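Local coordinates for protein 33 kDa chaperonin (Thermotoga maritima, PDB 1VQ0) that probably acts as a redox-regulated molecular chaperone that protects thermally unfolding and oxidatively damaged proteins from irreversible aggregation, at residues V29-R32 / E33-E37; H42-Y46 / L47-V51; P64-A67 / E68-W72; E272-K276 / W277-R281. All coordinates share one frame; numbering follows the deposited sequence.

Contact 1 of 4, residues V29-R32 / E33-E37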
loop_
_atom_site.group_PDB
_atom_site.type_symbol
_atom_site.label_atom_id
_atom_site.label_comp_id
_atom_site.label_asym_id
_atom_site.label_seq_id
_atom_site.Cartn_x
_atom_site.Cartn_y
_atom_site.Cartn_z
ATOM N N VAL A 29 25.324 -10.620 -0.488
ATOM C CA VAL A 29 25.773 -9.611 -1.479
ATOM C C VAL A 29 26.958 -8.853 -0.902
ATOM O O VAL A 29 26.999 -8.562 0.289
ATOM C CB VAL A 29 24.623 -8.671 -1.961
ATOM C CG1 VAL A 29 24.213 -7.632 -0.899
ATOM C CG2 VAL A 29 24.993 -7.983 -3.275
ATOM N N ARG A 30 27.952 -8.641 -1.743
ATOM C CA ARG A 30 29.032 -7.714 -1.461
ATOM C C ARG A 30 28.993 -6.656 -2.558
ATOM O O ARG A 30 29.196 -6.959 -3.746
ATOM C CB ARG A 30 30.381 -8.421 -1.522
ATOM C CG ARG A 30 30.637 -9.383 -0.372
ATOM C CD ARG A 30 31.416 -8.791 0.763
ATOM N NE ARG A 30 32.817 -9.195 0.722
ATOM C CZ ARG A 30 33.848 -8.503 1.199
ATOM N NH1 ARG A 30 33.689 -7.306 1.759
ATOM N NH2 ARG A 30 35.078 -9.009 1.051
ATOM N N MET A 31 28.780 -5.428 -2.159
ATOM C CA MET A 31 28.559 -4.399 -3.129
ATOM C C MET A 31 29.062 -2.993 -2.753
ATOM O O MET A 31 28.401 -1.993 -3.062
ATOM C CB MET A 31 27.064 -4.386 -3.500
ATOM C CG MET A 31 26.063 -4.190 -2.309
ATOM S SD MET A 31 24.356 -4.292 -2.851
ATOM C CE MET A 31 24.161 -2.652 -3.329
ATOM N N ARG A 32 30.242 -2.932 -2.151
ATOM C CA ARG A 32 30.868 -1.657 -1.859
ATOM C C ARG A 32 30.994 -0.736 -3.068
ATOM O O ARG A 32 30.759 0.485 -2.936
ATOM C CB ARG A 32 32.186 -1.800 -1.106
ATOM C CG ARG A 32 33.337 -2.208 -1.850
ATOM C CD ARG A 32 34.607 -1.933 -1.090
ATOM N NE ARG A 32 35.786 -2.312 -1.855
ATOM C CZ ARG A 32 37.009 -2.404 -1.352
ATOM N NH1 ARG A 32 37.263 -2.140 -0.069
ATOM N NH2 ARG A 32 37.998 -2.769 -2.136
ATOM N N GLU A 33 31.304 -1.298 -4.228
ATOM C CA GLU A 33 31.441 -0.498 -5.443
ATOM C C GLU A 33 30.146 0.219 -5.830
ATOM O O GLU A 33 30.156 1.368 -6.235
ATOM C CB GLU A 33 31.868 -1.399 -6.613
ATOM C CG GLU A 33 33.365 -1.633 -6.652
ATOM C CD GLU A 33 33.856 -2.245 -7.969
ATOM O OE1 GLU A 33 33.342 -1.870 -9.059
ATOM O OE2 GLU A 33 34.787 -3.092 -7.905
ATOM N N VAL A 34 29.028 -0.472 -5.654
ATOM C CA VAL A 34 27.732 0.056 -5.958
ATOM C C VAL A 34 27.377 1.221 -5.003
ATOM O O VAL A 34 26.946 2.285 -5.439
ATOM C CB VAL A 34 26.683 -1.054 -5.837
ATOM C CG1 VAL A 34 25.328 -0.496 -6.112
ATOM C CG2 VAL A 34 26.954 -2.131 -6.809
ATOM N N VAL A 35 27.587 0.993 -3.704
ATOM C CA VAL A 35 27.302 1.989 -2.698
ATOM C C VAL A 35 28.312 3.158 -2.820
ATOM O O VAL A 35 27.955 4.334 -2.618
ATOM C CB VAL A 35 27.211 1.344 -1.279
ATOM C CG1 VAL A 35 26.965 2.354 -0.243
ATOM C CG2 VAL A 35 26.094 0.353 -1.244
ATOM N N GLU A 36 29.559 2.841 -3.176
ATOM C CA GLU A 36 30.522 3.933 -3.444
ATOM C C GLU A 36 30.059 4.857 -4.584
ATOM O O GLU A 36 30.188 6.059 -4.490
ATOM C CB GLU A 36 31.941 3.416 -3.721
ATOM C CG GLU A 36 32.971 4.537 -3.974
ATOM C CD GLU A 36 33.260 5.460 -2.778
ATOM O OE1 GLU A 36 32.773 5.168 -1.674
ATOM O OE2 GLU A 36 33.988 6.477 -2.931
ATOM N N GLU A 37 29.529 4.288 -5.653
ATOM C CA GLU A 37 29.058 5.082 -6.797
ATOM C C GLU A 37 27.849 5.972 -6.445
ATOM O O GLU A 37 27.766 7.096 -6.876
ATOM C CB GLU A 37 28.803 4.162 -8.020
ATOM C CG GLU A 37 27.909 4.778 -9.093
ATOM C CD GLU A 37 27.907 4.029 -10.417
ATOM O OE1 GLU A 37 28.569 3.004 -10.532
ATOM O OE2 GLU A 37 27.217 4.475 -11.340
#

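Contact 2 of 4, residues H42-Y46 / L47-V51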
loop_
_atom_site.group_PDB
_atom_site.type_symbol
_atom_site.label_atom_id
_atom_site.label_comp_id
_atom_site.label_asym_id
_atom_site.label_seq_id
_atom_site.Cartn_x
_atom_site.Cartn_y
_atom_site.Cartn_z
ATOM N N HIS A 42 25.683 11.259 -5.910
ATOM C CA HIS A 42 24.862 12.114 -5.049
ATOM C C HIS A 42 25.626 12.959 -4.056
ATOM O O HIS A 42 25.004 13.695 -3.331
ATOM C CB HIS A 42 23.908 11.233 -4.249
ATOM C CG HIS A 42 22.850 10.578 -5.074
ATOM N ND1 HIS A 42 21.920 11.294 -5.808
ATOM C CD2 HIS A 42 22.539 9.264 -5.235
ATOM C CE1 HIS A 42 21.079 10.441 -6.374
ATOM N NE2 HIS A 42 21.433 9.204 -6.049
ATOM N N ALA A 43 26.947 12.822 -4.003
ATOM C CA ALA A 43 27.774 13.547 -3.050
ATOM C C ALA A 43 27.205 13.394 -1.634
ATOM O O ALA A 43 27.002 14.385 -0.905
ATOM C CB ALA A 43 27.916 15.042 -3.458
ATOM N N LEU A 44 26.956 12.134 -1.266
ATOM C CA LEU A 44 26.367 11.785 0.028
ATOM C C LEU A 44 27.306 12.084 1.182
ATOM O O LEU A 44 28.488 11.859 1.106
ATOM C CB LEU A 44 25.983 10.288 0.077
ATOM C CG LEU A 44 24.976 9.764 -0.961
ATOM C CD1 LEU A 44 24.737 8.347 -0.732
ATOM C CD2 LEU A 44 23.636 10.525 -0.944
ATOM N N SER A 45 26.744 12.557 2.279
ATOM C CA SER A 45 27.436 12.634 3.549
ATOM C C SER A 45 27.710 11.222 4.035
ATOM O O SER A 45 27.162 10.238 3.499
ATOM C CB SER A 45 26.528 13.351 4.545
ATOM O OG SER A 45 25.378 12.538 4.878
ATOM N N TYR A 46 28.522 11.094 5.072
ATOM C CA TYR A 46 28.759 9.778 5.676
ATOM C C TYR A 46 27.443 9.122 6.138
ATOM O O TYR A 46 27.144 7.994 5.834
ATOM C CB TYR A 46 29.755 9.867 6.834
ATOM C CG TYR A 46 31.144 10.295 6.429
ATOM C CD1 TYR A 46 31.856 9.572 5.486
ATOM C CD2 TYR A 46 31.743 11.439 6.976
ATOM C CE1 TYR A 46 33.115 9.938 5.095
ATOM C CE2 TYR A 46 33.023 11.820 6.613
ATOM C CZ TYR A 46 33.705 11.069 5.656
ATOM O OH TYR A 46 34.980 11.404 5.230
ATOM N N LEU A 47 26.633 9.869 6.852
ATOM C CA LEU A 47 25.424 9.290 7.353
ATOM C C LEU A 47 24.454 8.849 6.215
ATOM O O LEU A 47 23.858 7.808 6.282
ATOM C CB LEU A 47 24.764 10.291 8.314
ATOM C CG LEU A 47 23.372 9.946 8.796
ATOM C CD1 LEU A 47 23.387 8.600 9.570
ATOM C CD2 LEU A 47 22.817 11.099 9.623
ATOM N N ALA A 48 24.301 9.698 5.193
ATOM C CA ALA A 48 23.412 9.438 4.072
ATOM C C ALA A 48 23.942 8.287 3.232
ATOM O O ALA A 48 23.165 7.532 2.677
ATOM C CB ALA A 48 23.279 10.665 3.215
ATOM N N THR A 49 25.249 8.127 3.213
ATOM C CA THR A 49 25.884 6.933 2.599
ATOM C C THR A 49 25.397 5.648 3.296
ATOM O O THR A 49 25.026 4.671 2.659
ATOM C CB THR A 49 27.421 7.043 2.683
ATOM O OG1 THR A 49 27.891 8.193 1.962
ATOM C CG2 THR A 49 28.091 5.853 1.988
ATOM N N VAL A 50 25.359 5.662 4.629
ATOM C CA VAL A 50 25.027 4.445 5.354
ATOM C C VAL A 50 23.516 4.158 5.204
ATOM O O VAL A 50 23.104 3.027 5.011
ATOM C CB VAL A 50 25.485 4.567 6.840
ATOM C CG1 VAL A 50 24.926 3.412 7.713
ATOM C CG2 VAL A 50 26.997 4.579 6.921
ATOM N N VAL A 51 22.697 5.207 5.288
ATOM C CA VAL A 51 21.243 5.048 5.209
ATOM C C VAL A 51 20.809 4.537 3.825
ATOM O O VAL A 51 20.122 3.527 3.705
ATOM C CB VAL A 51 20.505 6.389 5.512
ATOM C CG1 VAL A 51 18.978 6.195 5.418
ATOM C CG2 VAL A 51 20.826 6.885 6.899
#

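Contact 3 of 4, residues P64-A67 / E68-W72. With EDO (1,2-ethanediol), chain F.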
loop_
_atom_site.group_PDB
_atom_site.type_symbol
_atom_site.label_atom_id
_atom_site.label_comp_id
_atom_site.label_asym_id
_atom_site.label_seq_id
_atom_site.Cartn_x
_atom_site.Cartn_y
_atom_site.Cartn_z
ATOM N N PRO A 64 17.183 -11.693 -6.930
ATOM C CA PRO A 64 17.081 -13.071 -7.529
ATOM C C PRO A 64 15.668 -13.576 -7.590
ATOM O O PRO A 64 15.404 -14.537 -8.266
ATOM C CB PRO A 64 17.846 -13.942 -6.538
ATOM C CG PRO A 64 18.686 -12.976 -5.790
ATOM C CD PRO A 64 17.969 -11.705 -5.692
ATOM N N TRP A 65 14.768 -12.892 -6.879
ATOM C CA TRP A 65 13.413 -13.389 -6.638
ATOM C C TRP A 65 12.369 -12.530 -7.279
ATOM O O TRP A 65 11.196 -12.811 -7.174
ATOM C CB TRP A 65 13.165 -13.553 -5.137
ATOM C CG TRP A 65 14.238 -14.359 -4.483
ATOM C CD1 TRP A 65 14.783 -15.559 -4.947
ATOM C CD2 TRP A 65 14.946 -14.044 -3.290
ATOM N NE1 TRP A 65 15.786 -15.970 -4.103
ATOM C CE2 TRP A 65 15.901 -15.068 -3.077
ATOM C CE3 TRP A 65 14.878 -13.004 -2.372
ATOM C CZ2 TRP A 65 16.774 -15.061 -1.990
ATOM C CZ3 TRP A 65 15.742 -13.008 -1.255
ATOM C CH2 TRP A 65 16.662 -14.034 -1.080
ATOM N N LEU A 66 12.789 -11.511 -8.016
ATOM C CA LEU A 66 11.818 -10.678 -8.764
ATOM C C LEU A 66 11.211 -11.392 -9.991
ATOM O O LEU A 66 11.807 -12.328 -10.526
ATOM C CB LEU A 66 12.467 -9.346 -9.152
ATOM C CG LEU A 66 13.139 -8.640 -8.001
ATOM C CD1 LEU A 66 13.796 -7.308 -8.459
ATOM C CD2 LEU A 66 12.118 -8.402 -6.875
ATOM N N ALA A 67 9.999 -10.981 -10.404
ATOM C CA ALA A 67 9.447 -11.461 -11.652
ATOM C C ALA A 67 10.246 -10.909 -12.847
ATOM O O ALA A 67 11.125 -10.107 -12.685
ATOM C CB ALA A 67 7.988 -11.085 -11.747
ATOM N N GLU A 68 9.959 -11.372 -14.060
ATOM C CA GLU A 68 10.694 -10.925 -15.264
ATOM C C GLU A 68 10.337 -9.461 -15.550
ATOM O O GLU A 68 9.183 -9.111 -15.600
ATOM C CB GLU A 68 10.272 -11.794 -16.459
ATOM C CG GLU A 68 11.052 -11.506 -17.766
ATOM C CD GLU A 68 10.407 -12.091 -19.050
ATOM O OE1 GLU A 68 9.234 -12.601 -19.018
ATOM O OE2 GLU A 68 11.089 -12.034 -20.105
ATOM N N LYS A 69 11.318 -8.604 -15.735
ATOM C CA LYS A 69 11.063 -7.171 -15.978
ATOM C C LYS A 69 10.442 -6.442 -14.784
ATOM O O LYS A 69 9.894 -5.351 -14.935
ATOM C CB LYS A 69 10.218 -6.950 -17.239
ATOM C CG LYS A 69 10.950 -7.383 -18.552
ATOM C CD LYS A 69 10.003 -7.444 -19.727
ATOM C CE LYS A 69 10.753 -7.988 -20.965
ATOM N NZ LYS A 69 9.929 -8.038 -22.204
ATOM N N GLU A 70 10.556 -6.988 -13.582
ATOM C CA GLU A 70 10.086 -6.233 -12.418
ATOM C C GLU A 70 11.022 -5.111 -12.007
ATOM O O GLU A 70 12.243 -5.276 -12.006
ATOM C CB GLU A 70 9.850 -7.182 -11.247
ATOM C CG GLU A 70 9.374 -6.448 -9.980
ATOM C CD GLU A 70 8.944 -7.416 -8.889
ATOM O OE1 GLU A 70 8.914 -8.602 -9.158
ATOM O OE2 GLU A 70 8.697 -6.984 -7.757
ATOM N N ARG A 71 10.461 -3.960 -11.655
ATOM C CA ARG A 71 11.140 -3.025 -10.754
ATOM C C ARG A 71 10.508 -3.089 -9.359
ATOM O O ARG A 71 9.306 -2.927 -9.213
ATOM C CB ARG A 71 11.044 -1.574 -11.242
ATOM C CG ARG A 71 11.669 -1.328 -12.552
ATOM C CD ARG A 71 11.354 0.013 -13.107
ATOM N NE ARG A 71 12.115 0.206 -14.340
ATOM C CZ ARG A 71 12.198 1.349 -14.992
ATOM N NH1 ARG A 71 11.522 2.401 -14.541
ATOM N NH2 ARG A 71 12.932 1.432 -16.100
ATOM N N TRP A 72 11.364 -3.271 -8.351
ATOM C CA TRP A 72 11.018 -3.406 -6.954
ATOM C C TRP A 72 11.578 -2.209 -6.250
ATOM O O TRP A 72 12.764 -1.996 -6.316
ATOM C CB TRP A 72 11.654 -4.658 -6.462
ATOM C CG TRP A 72 11.283 -5.128 -5.144
ATOM C CD1 TRP A 72 10.361 -6.103 -4.864
ATOM C CD2 TRP A 72 11.808 -4.682 -3.885
ATOM N NE1 TRP A 72 10.290 -6.297 -3.500
ATOM C CE2 TRP A 72 11.168 -5.427 -2.881
ATOM C CE3 TRP A 72 12.810 -3.764 -3.503
ATOM C CZ2 TRP A 72 11.498 -5.289 -1.527
ATOM C CZ3 TRP A 72 13.093 -3.603 -2.187
ATOM C CH2 TRP A 72 12.471 -4.388 -1.208
HETATM C C1 EDO F . 9.810 -9.446 -3.631
HETATM O O1 EDO F . 8.925 -8.819 -2.726
HETATM C C2 EDO F . 9.560 -10.918 -3.958
HETATM O O2 EDO F . 9.477 -11.795 -2.812
#

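Contact 4 of 4, residues E272-K276 / W277-R281. With ZN (zinc ion), chain C.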
loop_
_atom_site.group_PDB
_atom_site.type_symbol
_atom_site.label_atom_id
_atom_site.label_comp_id
_atom_site.label_asym_id
_atom_site.label_seq_id
_atom_site.Cartn_x
_atom_site.Cartn_y
_atom_site.Cartn_z
ATOM N N GLU A 272 17.580 23.558 -16.483
ATOM C CA GLU A 272 18.222 22.354 -15.987
ATOM C C GLU A 272 17.224 21.342 -15.449
ATOM O O GLU A 272 16.291 21.697 -14.769
ATOM C CB GLU A 272 19.256 22.671 -14.914
ATOM C CG GLU A 272 20.179 23.831 -15.284
ATOM C CD GLU A 272 21.423 23.887 -14.411
ATOM O OE1 GLU A 272 21.438 23.210 -13.360
ATOM O OE2 GLU A 272 22.385 24.603 -14.773
ATOM N N VAL A 273 17.441 20.091 -15.826
ATOM C CA VAL A 273 16.789 18.929 -15.268
ATOM C C VAL A 273 17.878 18.041 -14.651
ATOM O O VAL A 273 18.853 17.708 -15.281
ATOM C CB VAL A 273 16.010 18.124 -16.348
ATOM C CG1 VAL A 273 15.175 16.992 -15.715
ATOM C CG2 VAL A 273 15.088 19.035 -17.135
ATOM N N VAL A 274 17.684 17.688 -13.392
ATOM C CA VAL A 274 18.585 16.821 -12.652
ATOM C C VAL A 274 17.778 15.552 -12.334
ATOM O O VAL A 274 16.735 15.613 -11.731
ATOM C CB VAL A 274 19.047 17.477 -11.344
ATOM C CG1 VAL A 274 19.920 16.526 -10.549
ATOM C CG2 VAL A 274 19.759 18.785 -11.601
ATOM N N CYS A 275 18.268 14.411 -12.782
ATOM C CA CYS A 275 17.670 13.117 -12.487
ATOM C C CYS A 275 17.864 12.812 -11.004
ATOM O O CYS A 275 18.986 12.857 -10.467
ATOM C CB CYS A 275 18.329 12.027 -13.320
ATOM S SG CYS A 275 17.776 10.400 -12.817
ATOM N N LYS A 276 16.755 12.546 -10.330
ATOM C CA LYS A 276 16.788 12.348 -8.876
ATOM C C LYS A 276 17.471 11.014 -8.541
ATOM O O LYS A 276 17.981 10.848 -7.441
ATOM C CB LYS A 276 15.372 12.415 -8.283
ATOM C CG LYS A 276 14.470 11.196 -8.656
ATOM C CD LYS A 276 12.999 11.367 -8.223
ATOM C CE LYS A 276 12.197 10.124 -8.679
ATOM N NZ LYS A 276 10.976 9.822 -7.848
ATOM N N TRP A 277 17.447 10.064 -9.475
ATOM C CA TRP A 277 18.020 8.738 -9.211
ATOM C C TRP A 277 19.551 8.641 -9.295
ATOM O O TRP A 277 20.206 7.885 -8.538
ATOM C CB TRP A 277 17.422 7.696 -10.115
ATOM C CG TRP A 277 15.951 7.405 -9.976
ATOM C CD1 TRP A 277 14.994 7.856 -10.810
ATOM C CD2 TRP A 277 15.268 6.559 -9.015
ATOM N NE1 TRP A 277 13.764 7.403 -10.420
ATOM C CE2 TRP A 277 13.905 6.561 -9.354
ATOM C CE3 TRP A 277 15.663 5.816 -7.903
ATOM C CZ2 TRP A 277 12.934 5.848 -8.633
ATOM C CZ3 TRP A 277 14.719 5.081 -7.203
ATOM C CH2 TRP A 277 13.353 5.126 -7.542
ATOM N N CYS A 278 20.139 9.389 -10.213
ATOM C CA CYS A 278 21.580 9.300 -10.416
ATOM C C CYS A 278 22.266 10.687 -10.413
ATOM O O CYS A 278 23.488 10.771 -10.562
ATOM C CB CYS A 278 21.887 8.537 -11.705
ATOM S SG CYS A 278 21.525 9.511 -13.161
ATOM N N ASN A 279 21.487 11.750 -10.200
ATOM C CA ASN A 279 22.027 13.097 -10.103
ATOM C C ASN A 279 22.749 13.551 -11.404
ATOM O O ASN A 279 23.592 14.417 -11.377
ATOM C CB ASN A 279 23.000 13.201 -8.924
ATOM C CG ASN A 279 23.215 14.642 -8.458
ATOM O OD1 ASN A 279 22.407 15.506 -8.731
ATOM N ND2 ASN A 279 24.284 14.876 -7.737
ATOM N N THR A 280 22.416 12.948 -12.533
ATOM C CA THR A 280 22.795 13.496 -13.823
ATOM C C THR A 280 21.958 14.746 -14.131
ATOM O O THR A 280 20.719 14.734 -14.023
ATOM C CB THR A 280 22.615 12.479 -14.919
ATOM O OG1 THR A 280 23.428 11.348 -14.630
ATOM C CG2 THR A 280 23.166 13.036 -16.277
ATOM N N ARG A 281 22.687 15.795 -14.504
ATOM C CA ARG A 281 22.172 17.101 -14.899
ATOM C C ARG A 281 22.146 17.248 -16.424
ATOM O O ARG A 281 23.083 16.885 -17.114
ATOM C CB ARG A 281 23.068 18.200 -14.336
ATOM C CG ARG A 281 22.561 19.640 -14.569
ATOM C CD ARG A 281 23.506 20.755 -13.968
ATOM N NE ARG A 281 23.857 20.426 -12.592
ATOM C CZ ARG A 281 23.088 20.684 -11.516
ATOM N NH1 ARG A 281 21.942 21.354 -11.626
ATOM N NH2 ARG A 281 23.484 20.285 -10.306
HETATM ZN ZN ZN C . 19.287 9.092 -13.938
#

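Contact 1 of 4, residues V29-R32 / E33-E37
Met-31 touches Val-34 and Val-35 with the methyl at its end. Met-31 CE lies 3.7 Å from CG1 of Val-34 and 4.1 Å from CG2 of Val-35. The thioether chain leaves CA with CG between the backbone N and the carbonyl carbon (chi1 57°). It then bends at chi3 (-86°), and this brings CE back over the two valines. The same residue also holds the backbone. Met-31 O accepts from Val-35 N at 3.2 Å and, weakly, from Val-34 N. Met-31 is the N-cap of helix 32-42, which starts straight after strand 24-30. One residue further on, Glu-36 N donates to Arg-32 O at 2.7 Å, and CB of Glu-36 lies against the same oxygen. Glu-36 then turns its carboxylate away: OE1 accepts from Val-177 N, and OE2 forms a salt bridge with Arg-39. Beyond the first shell, Met-31 packs on Ile-57 and Ala-60 of helix 46-62. Val-34 meets Ile-239 of strand 235-241, and Val-35 meets Val-177 and Ala-180 of strand 176-187.

Contact 2 of 4, residues H42-Y46 / L47-V51
Ser-45 O takes two hydrogen bonds from one residue, Thr-49. The hydroxyl OG1 of Thr-49 donates at 2.7 Å to Ser-45 O, and the backbone N of Thr-49 donates to it at 2.9 Å. The two donors come from opposite faces of the carbonyl plane. OG1 stands well above that plane, 40° out of it, while N is tilted less. Ser-45 is the N-cap of helix 46-62, and its side chain makes the capping bond. Ser-45 OG lies between the backbone N and the carbonyl carbon (chi1 69°), where it accepts from Ala-48 N at 3.1 Å. The bond is fairly straight, with 162° at the hydrogen. Ser-45 OG is also hydrogen-bonded to Val-104 O, so the cap is tied to the loop that holds Val-104. Thus both the hydroxyl and the carbonyl of Ser-45 grip the first turn. The chain reaches this cap directly from a Schellman motif that ends helix 32-42. There Ala-43 is the C-prime residue with positive phi, and Leu-44 N bonds to Arg-39 O. The contact is therefore the short corner between two successive helices. Val-50 N continues the helical pattern with a bond to Tyr-46 O. Tyr-46 packs on Phe-114 and on Val-172 of strand 164-173. Leu-44 packs against the first turn. Leu-44 CD1 rests on Thr-49 CA and Ala-48 O, and Leu-44 CB lies 3.4 Å from Thr-49 OG1.

Contact 3 of 4, residues P64-A67 / E68-W72
Glu-70 reaches back across the turn to Ala-67, and its atoms meet Ala-67 and Leu-66 in succession. Glu-70 CB lies 3.5 Å from Ala-67 O. The chain then runs extended, with CG anti to the backbone N (chi1 179°) and chi2 at 171°. Glu-70 CD comes 3.9 Å from Leu-66 CD2. At the tip, Glu-70 OE1 accepts from Ala-67 N at 2.9 Å, and this N-H meets the oxygen nearly along its C-O axis. Glu-70 OE1 also lies 3.6 Å from Leu-66 CB. Glu-70 OE2 lies at the edge of the Trp-72 ring, in its plane, and 3.8 Å from Leu-66 CD2. The residues 67-70 form a type II beta turn that leads into strand 71-78. Its closing bond runs from Glu-70 N to Ala-67 O at 3.3 Å. Leu-66 crosses Trp-72 at about a right angle, Leu-66 CD2 lying 3.5 Å from Trp-72 CD1. Indole NE1 donates to a 1,2-ethanediol, probably from the crystallisation liquor, which is also hydrogen-bonded to Arg-25 and Glu-160. OE1 of Glu-70 has a second partner in a salt bridge with Arg-129. The buried carboxylate is thus held by a backbone N-H and a cation, which would probably favour its charged form.

Contact 4 of 4, residues E272-K276 / W277-R281
Cys-275 and Cys-278 meet at the zinc ion through different first torsions. SG of Cys-275 is anti to the backbone N (chi1 172°), whereas SG of Cys-278 sits between the backbone N and the carbonyl carbon (chi1 73°). Cys-275 SG and Cys-278 SG are 3.9 Å apart. Cys-275 SG binds the zinc at 2.3 Å and Cys-278 SG at 2.4 Å. Cys-243 and Cys-245 complete the site. Weak N-H to sulfur bonds reach both ligands, from Cys-278 N to Cys-275 SG and from Thr-280 N to Cys-278 SG. This CxxC turn, at the end of a two-stranded antiparallel sheet, resembles a zinc knuckle. Its cysteines are predicted to form a redox-active disulfide, but here they bind zinc instead. In the turn, Asn-279 N donates to Cys-275 O at 2.7 Å. Cys-275 N donates to Thr-280 O. Val-274 and Arg-281 then form a non-hydrogen-bonded antiparallel pair. Arg-281 NH1 makes a salt bridge to Glu-272 OE1 at 2.6 Å, and this oxygen lies 26° out of the guanidinium plane. Val-274 CG2 covers one face of that guanidinium. At the other end, Lys-276 CG lies over the face of the Trp-277 five-membered ring, 4.2 Å from its centroid, in a CH-pi contact. Cys-275 SG lies at the edge of the same ring. Lys-276 NZ bonds to Tyr-98 OH, and the indole makes an edge-to-face contact with Tyr-98.

Overall arrangement
The four contacts follow one another along the chain; none nests in or crosses another. Contact 1 joins strand 24-30 of the large mixed sheet to helix 32-42. Contact 2 forms the corner between that helix and helix 46-62. The two touch where Val-35 CG1 packs on Thr-49 O. Contact 3 closes the turn from helix 46-62 into strand 71-78, on the opposite side of the chain's centre from contact 2, with centres about 27 Å apart. Both contacts 1 and 3 reach the mixed sheet. Much later, contact 4 closes the zinc-binding turn between strands 271-274 and 281-284. His-42 of contact 2 touches residues 276-279, tying the helix corner to the zinc site.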